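Local coordinates for protein polyketide synthase PksL (Bacillus subtilis, PDB 5E1V) that probably removes water from beta-hydroxyacyl chains carried on acyl carrier proteins, as a dehydratase domain of the trans-AT bacillaene synthase, at residues Y34-Y39 against L52-L57; E66-V72 against K90-D96; L138-Y142 against Y155-K159. All blocks are in the same frame, centred on the assembly; numbering follows the deposited sequence.

Contact 1 of 3, residues Y34-Y39 against L52-L57; sequences YIDIIY and LQLRNL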
# COMPACT_ATOMS: atom_id res chain seq x y z
N TYR A 34 -0.47 -2.24 -5.12
CA TYR A 34 -0.64 -3.64 -5.62
C TYR A 34 -1.68 -4.44 -4.84
O TYR A 34 -2.17 -5.49 -5.34
CB TYR A 34 0.74 -4.36 -5.63
CG TYR A 34 1.62 -3.97 -6.75
CD1 TYR A 34 1.21 -4.10 -8.03
CD2 TYR A 34 2.88 -3.45 -6.52
CE1 TYR A 34 2.07 -3.79 -9.12
CE2 TYR A 34 3.75 -3.13 -7.55
CZ TYR A 34 3.39 -3.34 -8.85
OH TYR A 34 4.21 -2.99 -9.88
N ILE A 35 -1.87 -4.13 -3.56
CA ILE A 35 -2.89 -4.86 -2.74
C ILE A 35 -4.30 -4.73 -3.36
O ILE A 35 -4.99 -5.73 -3.64
CB ILE A 35 -2.88 -4.37 -1.29
CG1 ILE A 35 -1.48 -4.69 -0.68
CG2 ILE A 35 -3.97 -5.05 -0.53
CD1 ILE A 35 -1.19 -3.96 0.58
N ASP A 36 -4.66 -3.46 -3.65
CA ASP A 36 -5.93 -3.19 -4.33
C ASP A 36 -6.01 -3.85 -5.69
O ASP A 36 -7.00 -4.57 -5.96
CB ASP A 36 -6.29 -1.73 -4.37
CG ASP A 36 -7.73 -1.54 -4.80
OD1 ASP A 36 -8.62 -1.79 -3.95
OD2 ASP A 36 -7.91 -1.26 -6.00
N ILE A 37 -4.97 -3.68 -6.52
CA ILE A 37 -4.88 -4.30 -7.82
C ILE A 37 -5.22 -5.82 -7.74
O ILE A 37 -6.15 -6.31 -8.43
CB ILE A 37 -3.55 -3.98 -8.52
CG1 ILE A 37 -3.52 -2.51 -8.97
CG2 ILE A 37 -3.30 -4.95 -9.65
CD1 ILE A 37 -2.15 -1.96 -9.14
N ILE A 38 -4.50 -6.52 -6.88
CA ILE A 38 -4.62 -7.95 -6.83
C ILE A 38 -5.99 -8.42 -6.31
O ILE A 38 -6.62 -9.26 -6.94
CB ILE A 38 -3.48 -8.58 -6.03
CG1 ILE A 38 -2.16 -8.32 -6.73
CG2 ILE A 38 -3.66 -10.13 -6.01
CD1 ILE A 38 -0.99 -8.60 -5.82
N TYR A 39 -6.52 -7.77 -5.25
CA TYR A 39 -7.78 -8.20 -4.65
C TYR A 39 -8.93 -7.88 -5.62
O TYR A 39 -9.92 -8.65 -5.66
CB TYR A 39 -8.01 -7.54 -3.29
CG TYR A 39 -7.37 -8.28 -2.12
CD1 TYR A 39 -6.09 -8.04 -1.70
CD2 TYR A 39 -8.07 -9.32 -1.49
CE1 TYR A 39 -5.49 -8.81 -0.71
CE2 TYR A 39 -7.48 -10.01 -0.47
CZ TYR A 39 -6.18 -9.74 -0.09
OH TYR A 39 -5.61 -10.44 0.97
N LEU A 52 -9.08 -14.94 1.33
CA LEU A 52 -7.80 -14.94 0.70
C LEU A 52 -6.77 -14.46 1.74
O LEU A 52 -7.15 -13.87 2.81
CB LEU A 52 -7.82 -13.99 -0.47
CG LEU A 52 -8.96 -14.18 -1.45
CD1 LEU A 52 -8.97 -13.11 -2.55
CD2 LEU A 52 -8.83 -15.57 -2.03
N GLN A 53 -5.53 -14.87 1.54
CA GLN A 53 -4.38 -14.23 2.17
C GLN A 53 -3.35 -14.03 1.08
O GLN A 53 -2.94 -14.99 0.46
CB GLN A 53 -3.74 -15.11 3.27
CG GLN A 53 -2.51 -14.42 3.85
CD GLN A 53 -1.70 -15.37 4.76
OE1 GLN A 53 -1.87 -16.57 4.72
NE2 GLN A 53 -0.77 -14.81 5.51
N LEU A 54 -2.90 -12.79 0.92
CA LEU A 54 -1.85 -12.41 -0.02
C LEU A 54 -0.54 -12.68 0.75
O LEU A 54 -0.42 -12.33 1.93
CB LEU A 54 -1.97 -10.94 -0.33
CG LEU A 54 -0.94 -10.41 -1.39
CD1 LEU A 54 -1.07 -11.01 -2.77
CD2 LEU A 54 -1.16 -8.89 -1.48
N ARG A 55 0.37 -13.37 0.09
CA ARG A 55 1.66 -13.64 0.71
C ARG A 55 2.86 -13.43 -0.16
O ARG A 55 2.79 -13.65 -1.35
CB ARG A 55 1.74 -15.11 1.22
CG ARG A 55 0.73 -15.51 2.28
CD ARG A 55 0.91 -16.98 2.63
NE ARG A 55 1.95 -17.19 3.64
CZ ARG A 55 2.23 -18.38 4.18
NH1 ARG A 55 1.57 -19.48 3.80
NH2 ARG A 55 3.17 -18.47 5.12
N ASN A 56 3.96 -13.01 0.47
CA ASN A 56 5.30 -12.95 -0.11
C ASN A 56 5.30 -12.17 -1.40
O ASN A 56 5.66 -12.71 -2.42
CB ASN A 56 5.82 -14.39 -0.34
CG ASN A 56 5.95 -15.15 0.98
OD1 ASN A 56 5.99 -14.54 2.11
ND2 ASN A 56 5.90 -16.44 0.88
N LEU A 57 4.72 -10.97 -1.37
CA LEU A 57 4.78 -10.05 -2.50
C LEU A 57 6.12 -9.42 -2.59
O LEU A 57 6.61 -8.86 -1.61
CB LEU A 57 3.69 -8.91 -2.36
CG LEU A 57 3.50 -8.12 -3.62
CD1 LEU A 57 2.07 -7.69 -4.04
CD2 LEU A 57 4.39 -6.83 -3.52
O HOH W 1 -7.60 -11.39 3.17

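Contact 2 of 3, residues E66-V72 against K90-D96; sequences EQDAVIV and KGIEKRD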
# COMPACT_ATOMS: atom_id res chain seq x y z
N GLU A 66 6.36 8.30 -17.73
CA GLU A 66 6.46 9.74 -17.95
C GLU A 66 5.74 10.17 -19.22
O GLU A 66 5.48 9.37 -20.16
CB GLU A 66 7.94 10.17 -17.96
CG GLU A 66 8.65 9.63 -19.17
CD GLU A 66 10.05 10.21 -19.38
OE1 GLU A 66 10.48 11.10 -18.63
OE2 GLU A 66 10.70 9.73 -20.31
N GLN A 67 5.45 11.46 -19.25
CA GLN A 67 4.85 12.11 -20.38
C GLN A 67 3.60 11.30 -20.75
O GLN A 67 2.77 11.04 -19.85
CB GLN A 67 5.86 12.24 -21.53
CG GLN A 67 7.11 13.06 -21.26
CD GLN A 67 8.07 12.95 -22.47
OE1 GLN A 67 8.26 11.87 -23.04
NE2 GLN A 67 8.62 14.06 -22.89
N ASP A 68 3.52 10.88 -22.00
CA ASP A 68 2.40 10.10 -22.54
C ASP A 68 2.67 8.62 -22.61
O ASP A 68 1.90 7.91 -23.24
CB ASP A 68 1.95 10.58 -23.94
CG ASP A 68 3.07 10.56 -24.99
OD1 ASP A 68 4.22 10.62 -24.65
OD2 ASP A 68 2.78 10.58 -26.20
N ALA A 69 3.75 8.13 -21.99
CA ALA A 69 4.13 6.71 -22.10
C ALA A 69 3.07 5.87 -21.33
O ALA A 69 2.48 6.34 -20.35
CB ALA A 69 5.51 6.47 -21.52
N VAL A 70 2.75 4.69 -21.85
CA VAL A 70 1.71 3.83 -21.18
C VAL A 70 2.41 2.55 -20.81
O VAL A 70 3.17 2.06 -21.66
CB VAL A 70 0.56 3.46 -22.14
CG1 VAL A 70 -0.38 2.44 -21.49
CG2 VAL A 70 -0.25 4.67 -22.56
N ILE A 71 2.22 2.02 -19.59
CA ILE A 71 2.74 0.72 -19.26
C ILE A 71 1.54 -0.26 -19.29
O ILE A 71 0.57 -0.14 -18.54
CB ILE A 71 3.52 0.65 -17.91
CG1 ILE A 71 4.96 1.22 -17.99
CG2 ILE A 71 3.63 -0.82 -17.44
CD1 ILE A 71 5.14 2.53 -18.69
N VAL A 72 1.63 -1.24 -20.18
CA VAL A 72 0.59 -2.22 -20.30
C VAL A 72 1.01 -3.37 -19.41
O VAL A 72 1.97 -4.07 -19.74
CB VAL A 72 0.41 -2.64 -21.73
CG1 VAL A 72 -0.67 -3.70 -21.81
CG2 VAL A 72 0.06 -1.40 -22.60
N LYS A 90 3.98 -8.34 -15.26
CA LYS A 90 5.05 -7.94 -16.16
C LYS A 90 4.46 -6.95 -17.16
O LYS A 90 3.34 -7.11 -17.63
CB LYS A 90 5.62 -9.17 -16.85
CG LYS A 90 4.58 -10.16 -17.27
CD LYS A 90 5.21 -11.43 -17.86
CE LYS A 90 5.61 -12.43 -16.80
NZ LYS A 90 4.71 -13.61 -16.89
N GLY A 91 5.22 -5.92 -17.48
CA GLY A 91 4.73 -4.89 -18.29
C GLY A 91 5.65 -4.48 -19.46
O GLY A 91 6.87 -4.63 -19.43
N ILE A 92 5.00 -3.95 -20.45
CA ILE A 92 5.64 -3.37 -21.63
C ILE A 92 5.27 -1.90 -21.78
O ILE A 92 4.11 -1.56 -21.76
CB ILE A 92 5.08 -4.10 -22.88
CG1 ILE A 92 5.35 -5.61 -22.74
CG2 ILE A 92 5.68 -3.48 -24.13
CD1 ILE A 92 4.68 -6.55 -23.74
N GLU A 93 6.25 -1.04 -21.99
CA GLU A 93 6.00 0.36 -22.21
C GLU A 93 5.72 0.74 -23.68
O GLU A 93 6.52 0.46 -24.54
CB GLU A 93 7.18 1.17 -21.70
CG GLU A 93 6.92 2.69 -21.84
CD GLU A 93 8.13 3.51 -22.23
OE1 GLU A 93 8.58 3.40 -23.38
OE2 GLU A 93 8.59 4.33 -21.42
N LYS A 94 4.59 1.40 -23.92
CA LYS A 94 4.15 1.76 -25.26
C LYS A 94 4.21 3.25 -25.34
O LYS A 94 3.78 3.99 -24.45
CB LYS A 94 2.74 1.25 -25.57
CG LYS A 94 2.70 -0.24 -25.88
CD LYS A 94 1.31 -0.72 -26.30
CE LYS A 94 1.19 -2.23 -26.13
NZ LYS A 94 -0.16 -2.73 -26.53
N ARG A 95 4.82 3.73 -26.41
CA ARG A 95 4.91 5.14 -26.56
C ARG A 95 5.11 5.45 -28.02
O ARG A 95 5.07 4.57 -28.90
CB ARG A 95 6.08 5.68 -25.76
CG ARG A 95 5.89 7.09 -25.21
CD ARG A 95 7.18 7.86 -25.28
NE ARG A 95 8.12 7.36 -24.27
CZ ARG A 95 8.54 8.05 -23.20
NH1 ARG A 95 9.41 7.49 -22.34
NH2 ARG A 95 8.13 9.27 -22.99
N ASP A 96 5.31 6.73 -28.26
CA ASP A 96 5.71 7.28 -29.54
C ASP A 96 5.96 8.76 -29.17
O ASP A 96 4.96 9.45 -28.95
CB ASP A 96 4.56 7.14 -30.54
CG ASP A 96 4.52 5.75 -31.24
OD1 ASP A 96 3.45 5.11 -31.21
OD2 ASP A 96 5.54 5.25 -31.77
O HOH W 2 7.52 5.58 -18.88

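Contact 3 of 3, residues L138-Y142 against Y155-K159; sequences LDDVY and YMKAK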
# COMPACT_ATOMS: atom_id res chain seq x y z
N LEU A 138 -0.97 15.19 9.76
CA LEU A 138 -0.39 14.46 8.68
C LEU A 138 0.16 15.38 7.57
O LEU A 138 1.20 15.09 6.96
CB LEU A 138 -1.43 13.47 8.14
CG LEU A 138 -0.81 12.30 7.35
CD1 LEU A 138 -0.10 11.29 8.25
CD2 LEU A 138 -1.84 11.56 6.52
N ASP A 139 -0.45 16.52 7.34
CA ASP A 139 0.18 17.47 6.42
C ASP A 139 1.63 17.79 6.72
O ASP A 139 2.44 18.03 5.80
CB ASP A 139 -0.55 18.77 6.43
CG ASP A 139 -1.83 18.68 5.78
OD1 ASP A 139 -1.94 17.84 4.85
OD2 ASP A 139 -2.71 19.47 6.18
N ASP A 140 1.97 17.82 8.00
CA ASP A 140 3.35 18.08 8.39
C ASP A 140 4.28 16.95 8.04
O ASP A 140 5.46 17.16 7.79
CB ASP A 140 3.43 18.39 9.89
CG ASP A 140 2.67 19.68 10.26
OD1 ASP A 140 2.65 20.62 9.43
OD2 ASP A 140 2.08 19.74 11.35
N VAL A 141 3.75 15.73 8.01
CA VAL A 141 4.54 14.57 7.65
C VAL A 141 4.71 14.58 6.13
O VAL A 141 5.79 14.36 5.65
CB VAL A 141 3.86 13.29 8.14
CG1 VAL A 141 4.77 12.08 7.98
CG2 VAL A 141 3.52 13.46 9.61
N TYR A 142 3.63 14.89 5.40
CA TYR A 142 3.74 15.00 3.94
C TYR A 142 4.70 16.17 3.60
O TYR A 142 5.41 16.10 2.61
CB TYR A 142 2.39 15.27 3.29
CG TYR A 142 1.50 14.02 3.12
CD1 TYR A 142 1.95 12.91 2.39
CD2 TYR A 142 0.24 13.97 3.64
CE1 TYR A 142 1.17 11.76 2.25
CE2 TYR A 142 -0.55 12.83 3.48
CZ TYR A 142 -0.08 11.73 2.79
OH TYR A 142 -0.91 10.63 2.64
N TYR A 155 -5.46 13.63 -4.83
CA TYR A 155 -6.00 12.25 -4.69
C TYR A 155 -5.18 11.31 -3.80
O TYR A 155 -5.76 10.49 -3.03
CB TYR A 155 -6.09 11.64 -6.07
CG TYR A 155 -7.14 10.63 -6.32
CD1 TYR A 155 -8.34 11.02 -6.92
CD2 TYR A 155 -6.96 9.26 -6.01
CE1 TYR A 155 -9.29 10.10 -7.26
CE2 TYR A 155 -7.92 8.34 -6.35
CZ TYR A 155 -9.06 8.74 -6.94
OH TYR A 155 -10.03 7.86 -7.22
N MET A 156 -3.86 11.45 -3.86
CA MET A 156 -2.87 10.56 -3.15
C MET A 156 -2.55 10.97 -1.69
O MET A 156 -1.78 10.28 -0.98
CB MET A 156 -1.57 10.47 -3.96
CG MET A 156 -1.58 9.47 -5.12
SD MET A 156 -0.85 7.86 -4.66
CE MET A 156 -1.43 7.44 -3.06
N LYS A 157 -3.06 12.14 -1.24
CA LYS A 157 -2.73 12.63 0.09
C LYS A 157 -3.86 12.26 0.97
O LYS A 157 -4.94 12.70 0.70
CB LYS A 157 -2.58 14.19 0.13
CG LYS A 157 -1.19 14.68 0.01
CD LYS A 157 -1.09 16.20 0.08
CE LYS A 157 -0.57 16.65 1.45
NZ LYS A 157 -0.68 18.16 1.46
N ALA A 158 -3.64 11.45 2.01
CA ALA A 158 -4.64 11.11 2.93
C ALA A 158 -4.79 12.40 3.84
O ALA A 158 -3.92 13.25 3.80
CB ALA A 158 -4.25 9.87 3.76
N LYS A 159 -5.91 12.46 4.55
CA LYS A 159 -6.26 13.41 5.58
C LYS A 159 -6.24 12.76 6.94
O LYS A 159 -6.58 11.57 7.05
CB LYS A 159 -7.68 13.89 5.33
CG LYS A 159 -7.78 14.47 3.95
CD LYS A 159 -7.28 15.91 3.91
CE LYS A 159 -8.44 16.88 3.89
NZ LYS A 159 -9.34 16.79 5.09
O HOH W 3 1.62 18.94 3.48
O HOH W 4 -0.41 8.75 0.88

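Contact 1 of 3, residues Y34-Y39 against L52-L57
Ile38 and Leu54 meet where the central helix of a HotDog fold rests on the sheet that wraps round it. The axes of 34-39 and 53-57 approach to 10.6 Å, at 126° between their N-to-C directions, and the interface between them is carried by apolar side chains.

Two patches make up the greasy part. In the first, CD1 of Ile38 serves both leucines of the strand: it lies 3.9 Å from Leu54 CD1, the two side chains crossing at about a right angle, and 3.7 Å from Leu57 CD1, where they run past each other in opposite directions. Leu54 reaches the helix because its CG stands opposite the backbone N (chi1 -177°), carrying the branch off the strand. That same methyl of Leu57 also abuts Tyr34, its CD1 sitting 3.9 Å from the tyrosine CB. Beyond the pair, Met107 and Ile87 close over Ile38, and Phe223 lies against Ile35.

The second patch belongs to Tyr39. With CG held beside its own backbone N (chi1 -87°), the ring swings off the side of the helix to Leu52, just before the strand, and Leu54: CE2 comes within 4.0 Å of Leu52 CB, while CE1 on the other flank is 4.1 Å from Leu54 CB. Phe188 meets this ring edge-to-face.

Polar contact is confined to the phenol. Tyr39 OH hydrogen-bonds at 3.1 Å to a water that donates to the carbonyl O of Leu52, although that second link is unusually short and its detail is doubtful. Leu54, backbone-bonded to Phe223, has its N 3.6 Å from Tyr39 OH, close without being hydrogen-bonded to it.

Contact 2 of 3, residues E66-V72 against K90-D96
Glu66 reaches Arg95 through OE2, which takes a bond from NH1 on its anti lone pair at 3.3 Å and 159°; it lies near the guanidinium plane, though the carboxylate plane itself is turned 73° from that group. CG between backbone N and carbonyl carbon (chi1 68°) aims the extended chain there. The backbone N of Glu66 gives to a water that in turn donates to Glu93 OE2. Glu66 to Ala69 form a type II' turn, which carries Gln67 and Asp68 round beside the arginine. Ala69 then slides under it, its CB 3.8 Å from Arg95 CZ and over the middle of one guanidinium face.

With Val70 the antiparallel hairpin of strands 70-81 and 84-94 begins. Val70 N to Lys94 O (2.9 Å) and Lys94 N to Val70 O (2.7 Å) make a hydrogen-bonded pair. Ile71, paired with Glu93 without such bonds, lays CD1 3.6 Å from Glu93 CG. Val72 and Ile92 form a second hydrogen-bonded pair, and Val72 CG2 supports the extended Lys94 chain, 3.8 Å from CE.

Replacing Arg95 with a leucine would probably leave Glu66 and Glu93 without their shared positive partner. Glu93 OE2 is 3.4 Å from Arg95 NH1, while the OE2 atoms of the two glutamates stand 5.9 Å apart, so one guanidinium probably eases the repulsion between two carboxylates and ties the turn to the hairpin's open end.

Contact 3 of 3, residues L138-Y142 against Y155-K159
Tyr142 accepts a nearly straight hydrogen bond from the backbone of Ala158: N to OH is 2.9 Å, with 168° at the hydrogen. The phenol donates a hydrogen bond to a water at 2.6 Å from Tyr142 OH, lying in the plane of the ring, and this water donates to Met156 O at 2.8 Å. The chain of hydrogen bonds runs in one direction, from amide to hydroxyl to water to carbonyl, and it pins the loop at 155-159 to the side of helix 138-147 while satisfying a buried hydroxyl as both donor and acceptor.

The same ring is covered on one face by the aliphatic part of Lys157. CG sits above its middle, 3.9 Å from the Tyr142 ring centroid and 10° off the normal, a CH-pi contact. A bend further along (chi3 103°) keeps the chain close to the ring, so that Lys157 CE approaches Tyr142 CD2 at 3.6 Å.

Charge enters at the end of that lysine. NZ has a long salt bridge to Asp139 OD1, 3.6 Å, and donates a hydrogen bond to a second water, which donates in turn to the backbone O of Asp139. The salt bridge and this water lie beside the aromatic contact.

Apolar packing completes it, with Leu138 CD2 4.0 Å from Ala158 CB. Leu173 of strand 168-174 touches both residues, and the backbone of Leu138 is hydrogen-bonded to that of Gly160. Ile162 of strand 159-165 takes Leu138 and Val141, while helix 190-203 receives Val141 on Val198 and Met156 on Thr191 and Asp194, placing the contact between that helix and the sheet of the second HotDog unit.

The three contacts are separate sites in one monomeric domain. Contact 1 lies at the helix-sheet core of the first HotDog half, and contact 3 belongs to the second; their centres are 24 Å apart, on opposite sides of the chain's centre, with nearest atoms about 9 Å apart. Contact 2 is more peripheral, about 24 Å from contact 1 and 28 Å from contact 3 between centres, yet its hairpin belongs to the same sheet as the strand of contact 1. In this family the active site lies between the halves. Contact 3 is consistent with proximity to it: Met156 touches Pro30, which ends the HxxxGxxxxP motif, and Asp194, both probably at the active site as in relatives.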